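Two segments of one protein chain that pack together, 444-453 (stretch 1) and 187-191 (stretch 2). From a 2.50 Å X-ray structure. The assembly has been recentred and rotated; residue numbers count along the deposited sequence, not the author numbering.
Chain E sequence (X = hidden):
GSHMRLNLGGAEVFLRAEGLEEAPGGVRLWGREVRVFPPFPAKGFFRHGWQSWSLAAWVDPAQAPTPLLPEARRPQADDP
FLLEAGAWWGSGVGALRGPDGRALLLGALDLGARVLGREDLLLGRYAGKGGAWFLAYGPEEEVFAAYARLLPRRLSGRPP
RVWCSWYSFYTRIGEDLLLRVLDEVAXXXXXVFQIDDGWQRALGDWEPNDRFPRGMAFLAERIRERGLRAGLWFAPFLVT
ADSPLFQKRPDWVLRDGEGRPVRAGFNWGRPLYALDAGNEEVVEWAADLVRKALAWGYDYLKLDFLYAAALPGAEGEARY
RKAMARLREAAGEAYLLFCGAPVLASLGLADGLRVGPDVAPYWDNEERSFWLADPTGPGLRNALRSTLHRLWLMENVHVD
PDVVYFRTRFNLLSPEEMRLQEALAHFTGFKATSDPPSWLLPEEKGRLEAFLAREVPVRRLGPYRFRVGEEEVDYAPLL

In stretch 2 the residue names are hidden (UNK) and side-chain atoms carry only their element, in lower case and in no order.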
ATOM      1  N   GLU E 444      52.631 -14.806  26.659  1.00 37.22           N
ATOM      2  CA  GLU E 444      51.739 -15.354  25.637  1.00 35.49           C
ATOM      3  C   GLU E 444      52.437 -16.386  24.758  1.00 31.87           C
ATOM      4  O   GLU E 444      51.819 -17.382  24.366  1.00 28.86           O
ATOM      5  CB  GLU E 444      51.168 -14.202  24.804  1.00 34.15           C
ATOM      6  CG  GLU E 444      50.310 -13.253  25.662  1.00 35.74           C
ATOM      7  CD  GLU E 444      49.944 -11.937  24.985  1.00 36.56           C
ATOM      8  OE1 GLU E 444      50.555 -11.574  23.962  1.00 37.95           O
ATOM      9  OE2 GLU E 444      49.034 -11.251  25.496  1.00 41.49           O
ATOM     10  N   LYS E 445      53.722 -16.183  24.470  1.00 30.50           N
ATOM     11  CA  LYS E 445      54.492 -17.173  23.725  1.00 28.68           C
ATOM     12  C   LYS E 445      54.516 -18.506  24.446  1.00 30.73           C
ATOM     13  O   LYS E 445      54.355 -19.564  23.822  1.00 27.00           O
ATOM     14  CB  LYS E 445      55.920 -16.677  23.522  1.00 26.94           C
ATOM     15  CG  LYS E 445      56.036 -15.569  22.521  1.00 31.85           C
ATOM     16  CD  LYS E 445      57.474 -15.343  22.092  1.00 30.52           C
ATOM     17  CE  LYS E 445      57.657 -13.900  21.681  1.00 39.56           C
ATOM     18  NZ  LYS E 445      58.147 -13.830  20.290  1.00 46.85           N
ATOM     19  N   GLY E 446      54.753 -18.473  25.761  1.00 31.90           N
ATOM     20  CA  GLY E 446      54.775 -19.703  26.528  1.00 27.08           C
ATOM     21  C   GLY E 446      53.429 -20.390  26.539  1.00 31.44           C
ATOM     22  O   GLY E 446      53.346 -21.617  26.455  1.00 35.59           O
ATOM     23  N   ARG E 447      52.352 -19.610  26.626  1.00 32.42           N
ATOM     24  CA  ARG E 447      51.028 -20.215  26.606  1.00 30.13           C
ATOM     25  C   ARG E 447      50.744 -20.877  25.270  1.00 29.98           C
ATOM     26  O   ARG E 447      50.180 -21.974  25.234  1.00 29.50           O
ATOM     27  CB  ARG E 447      49.970 -19.180  26.943  1.00 27.54           C
ATOM     28  CG  ARG E 447      49.718 -19.147  28.422  1.00 32.81           C
ATOM     29  CD  ARG E 447      48.868 -18.000  28.817  1.00 39.32           C
ATOM     30  NE  ARG E 447      47.488 -18.173  28.399  1.00 49.16           N
ATOM     31  CZ  ARG E 447      46.864 -17.350  27.572  1.00 53.17           C
ATOM     32  NH1 ARG E 447      47.510 -16.294  27.076  1.00 47.95           N
ATOM     33  NH2 ARG E 447      45.597 -17.583  27.243  1.00 59.18           N
ATOM     34  N   LEU E 448      51.146 -20.235  24.165  1.00 27.88           N
ATOM     35  CA  LEU E 448      50.923 -20.814  22.845  1.00 23.80           C
ATOM     36  C   LEU E 448      51.663 -22.140  22.688  1.00 27.62           C
ATOM     37  O   LEU E 448      51.092 -23.125  22.205  1.00 30.53           O
ATOM     38  CB  LEU E 448      51.345 -19.829  21.751  1.00 24.57           C
ATOM     39  CG  LEU E 448      51.370 -20.387  20.311  1.00 27.35           C
ATOM     40  CD1 LEU E 448      49.974 -20.914  19.857  1.00 15.22           C
ATOM     41  CD2 LEU E 448      51.947 -19.379  19.306  1.00 23.46           C
ATOM     42  N   GLU E 449      52.925 -22.202  23.114  1.00 28.25           N
ATOM     43  CA  GLU E 449      53.664 -23.456  22.994  1.00 30.59           C
ATOM     44  C   GLU E 449      53.064 -24.558  23.865  1.00 29.94           C
ATOM     45  O   GLU E 449      52.948 -25.704  23.423  1.00 35.91           O
ATOM     46  CB  GLU E 449      55.141 -23.245  23.330  1.00 30.95           C
ATOM     47  CG  GLU E 449      56.022 -24.461  23.011  1.00 34.83           C
ATOM     48  CD  GLU E 449      55.834 -25.045  21.583  1.00 41.97           C
ATOM     49  OE1 GLU E 449      55.388 -24.335  20.645  1.00 40.55           O
ATOM     50  OE2 GLU E 449      56.154 -26.238  21.395  1.00 42.93           O
ATOM     51  N   ALA E 450      52.686 -24.249  25.106  1.00 28.10           N
ATOM     52  CA  ALA E 450      52.049 -25.282  25.915  1.00 33.68           C
ATOM     53  C   ALA E 450      50.726 -25.733  25.301  1.00 32.74           C
ATOM     54  O   ALA E 450      50.347 -26.903  25.422  1.00 35.16           O
ATOM     55  CB  ALA E 450      51.848 -24.788  27.347  1.00 30.74           C
ATOM     56  N   PHE E 451      50.024 -24.829  24.619  1.00 32.54           N
ATOM     57  CA  PHE E 451      48.785 -25.195  23.934  1.00 33.73           C
ATOM     58  C   PHE E 451      49.057 -26.203  22.816  1.00 33.31           C
ATOM     59  O   PHE E 451      48.392 -27.242  22.721  1.00 29.75           O
ATOM     60  CB  PHE E 451      48.126 -23.918  23.403  1.00 28.13           C
ATOM     61  CG  PHE E 451      46.966 -24.139  22.456  1.00 32.36           C
ATOM     62  CD1 PHE E 451      45.721 -24.549  22.934  1.00 32.49           C
ATOM     63  CD2 PHE E 451      47.106 -23.866  21.095  1.00 28.79           C
ATOM     64  CE1 PHE E 451      44.645 -24.712  22.076  1.00 29.52           C
ATOM     65  CE2 PHE E 451      46.026 -24.016  20.220  1.00 29.17           C
ATOM     66  CZ  PHE E 451      44.795 -24.447  20.715  1.00 30.04           C
ATOM     67  N   LEU E 452      50.062 -25.921  21.983  1.00 28.91           N
ATOM     68  CA  LEU E 452      50.404 -26.807  20.877  1.00 29.84           C
ATOM     69  C   LEU E 452      50.976 -28.131  21.365  1.00 33.32           C
ATOM     70  O   LEU E 452      50.622 -29.191  20.840  1.00 35.92           O
ATOM     71  CB  LEU E 452      51.402 -26.116  19.954  1.00 27.96           C
ATOM     72  CG  LEU E 452      50.828 -24.898  19.237  1.00 29.16           C
ATOM     73  CD1 LEU E 452      51.915 -24.056  18.591  1.00 26.13           C
ATOM     74  CD2 LEU E 452      49.821 -25.356  18.210  1.00 26.33           C
ATOM     75  N   ALA E 453      51.856 -28.096  22.369  1.00 35.54           N
ATOM     76  CA  ALA E 453      52.664 -29.262  22.711  1.00 36.80           C
ATOM     77  C   ALA E 453      51.968 -30.233  23.650  1.00 42.43           C
ATOM     78  O   ALA E 453      52.494 -31.326  23.871  1.00 47.38           O
ATOM     79  CB  ALA E 453      53.988 -28.824  23.340  1.00 29.39           C
ATOM     80  N   UNK E 187      59.691 -21.786  14.962  1.00 36.85           N
ATOM     81  CA  UNK E 187      60.171 -22.147  16.292  1.00 34.16           C
ATOM     82  C   UNK E 187      59.115 -22.859  17.134  1.00 38.10           C
ATOM     83  O   UNK E 187      59.466 -23.468  18.146  1.00 41.64           O
ATOM     84  c   UNK E 187      60.658 -20.896  17.021  1.00 37.67           C
ATOM     85  N   UNK E 188      57.841 -22.804  16.751  1.00 39.52           N
ATOM     86  CA  UNK E 188      56.755 -23.372  17.542  1.00 35.81           C
ATOM     87  C   UNK E 188      56.345 -24.735  16.996  1.00 34.25           C
ATOM     88  O   UNK E 188      56.643 -25.090  15.860  1.00 36.98           O
ATOM     89  c   UNK E 188      56.691 -18.941  18.541  1.00 35.57           C
ATOM     90  c   UNK E 188      55.550 -22.419  17.558  1.00 32.84           C
ATOM     91  c   UNK E 188      56.477 -20.091  17.804  1.00 29.69           C
ATOM     92  c   UNK E 188      55.325 -21.064  19.666  1.00 30.82           C
ATOM     93  c   UNK E 188      56.221 -18.850  19.865  1.00 33.35           C
ATOM     94  c   UNK E 188      55.782 -21.163  18.355  1.00 33.38           C
ATOM     95  c   UNK E 188      55.541 -19.909  20.422  1.00 31.35           C
ATOM     96  N   UNK E 189      55.604 -25.485  17.806  1.00 36.84           N
ATOM     97  CA  UNK E 189      55.207 -26.834  17.412  1.00 30.61           C
ATOM     98  C   UNK E 189      54.021 -26.838  16.452  1.00 31.06           C
ATOM     99  O   UNK E 189      53.015 -27.501  16.715  1.00 32.51           O
ATOM    100  o   UNK E 189      56.010 -27.987  19.392  1.00 42.49           O
ATOM    101  c   UNK E 189      54.859 -27.661  18.646  1.00 33.18           C
ATOM    102  N   UNK E 190      54.112 -26.104  15.349  1.00 32.49           N
ATOM    103  CA  UNK E 190      53.095 -26.163  14.307  1.00 32.22           C
ATOM    104  C   UNK E 190      53.453 -27.254  13.304  1.00 35.92           C
ATOM    105  O   UNK E 190      54.603 -27.680  13.196  1.00 39.05           O
ATOM    106  c   UNK E 190      52.466 -21.696  15.680  1.00 28.79           C
ATOM    107  c   UNK E 190      53.067 -22.702  14.916  1.00 30.66           C
ATOM    108  c   UNK E 190      51.096 -21.729  15.919  1.00 26.93           C
ATOM    109  c   UNK E 190      52.965 -24.823  13.576  1.00 30.40           C
ATOM    110  c   UNK E 190      50.945 -23.785  14.627  1.00 27.76           C
ATOM    111  c   UNK E 190      52.313 -23.752  14.387  1.00 29.18           C
ATOM    112  c   UNK E 190      50.328 -22.771  15.389  1.00 30.99           C
ATOM    113  N   UNK E 191      52.447 -27.695  12.555  1.00 36.94           N
ATOM    114  CA  UNK E 191      52.650 -28.645  11.470  1.00 36.73           C
ATOM    115  C   UNK E 191      52.310 -28.091  10.096  1.00 33.89           C
ATOM    116  O   UNK E 191      52.766 -28.658   9.101  1.00 40.61           O
ATOM    117  c   UNK E 191      51.822 -29.916  11.710  1.00 35.27           C
ATOM    118  c   UNK E 191      51.567 -30.169  13.187  1.00 40.91           C
ATOM    119  c   UNK E 191      50.899 -31.493  13.455  1.00 46.51           C
ATOM    120  o   UNK E 191      49.704 -31.504  13.830  1.00 50.38           O
ATOM    121  o   UNK E 191      51.573 -32.529  13.301  1.00 56.05           O
TER

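Position 187 carries a single side-chain carbon and nothing beyond it. The CA-to-CB bond points sideways, and the nearest approach of that carbon, CB of position 187, to stretch 1 is 7.3 Å, to Glu449 OE1, so the contact says nothing about it; the atom count alone decides. One carbon on CA is alanine, Ala187.

At position 188 there are seven side-chain carbons and no heteroatom: one attached to CA, then a closed ring of six. The ring lies against one side of the helix. Leu448 CD2 sits over one face, 4.1 Å from the ring centroid and 27° off the ring normal, a CH-pi arrangement, and Lys445 O approaches a ring carbon at the edge, near the ring plane. No oxygen extends from the ring, which excludes tyrosine, so the residue is phenylalanine. The ring atom of Phe188 closest to Leu448 CD2 is Phe188 CD2, at 3.8 Å, and Lys445 O lies 3.6 Å from Phe188 CE2. The chi1 of -70° (m) and chi2 of 81° set the ring in this orientation.

Position 189 has one carbon followed by one oxygen, without a branch. The oxygen stands 2.7 Å from Glu449 OE2, and the CA-to-CB bond points toward the helix. A two-atom side chain ending in oxygen is serine. Ser189 OG donates to Glu449 OE2 in that short hydrogen bond, while Ser189 N donates to Glu449 OE1 at 3.1 Å with an N-H...acceptor angle of 161°. Both carboxylate oxygens are thus engaged by a single residue.

Position 190 again shows one carbon and a six-carbon ring with no substituent. The CA-to-CB bond points away from the helix, yet the end of the side chain comes nearer. Leu452 CD1 lies over one ring face, 3.7 Å from the centroid and only 13° off the normal. The residue is phenylalanine. Leu452 CD1 is 3.6 Å from Phe190 CZ, and Leu448 CD1 adds a looser apolar contact, 4.2 Å from the same Phe190 CZ.

Position 191 holds three carbons in a row, the third bearing two oxygens. The nearest side-chain atom, the second carbon, is 7.2 Å from Leu452 CD2, so there is no contact. Because a carboxamide would have one nitrogen in place of an oxygen, the elements identify glutamate, Glu191, whose carboxylate oxygens are hydrogen-bonded elsewhere in the structure.

The contact buries 404 Å², both sides summed, and combines two kinds of grip. Glu449 reaches from the helix to fix the loop through the backbone and hydroxyl of Ser189. Leu448 and Leu452, one helical turn apart, supply methyl groups to the two aromatic rings, so polar anchoring and apolar packing meet on neighbouring residues.

Stretch 2, residues 187-191: AFSFE
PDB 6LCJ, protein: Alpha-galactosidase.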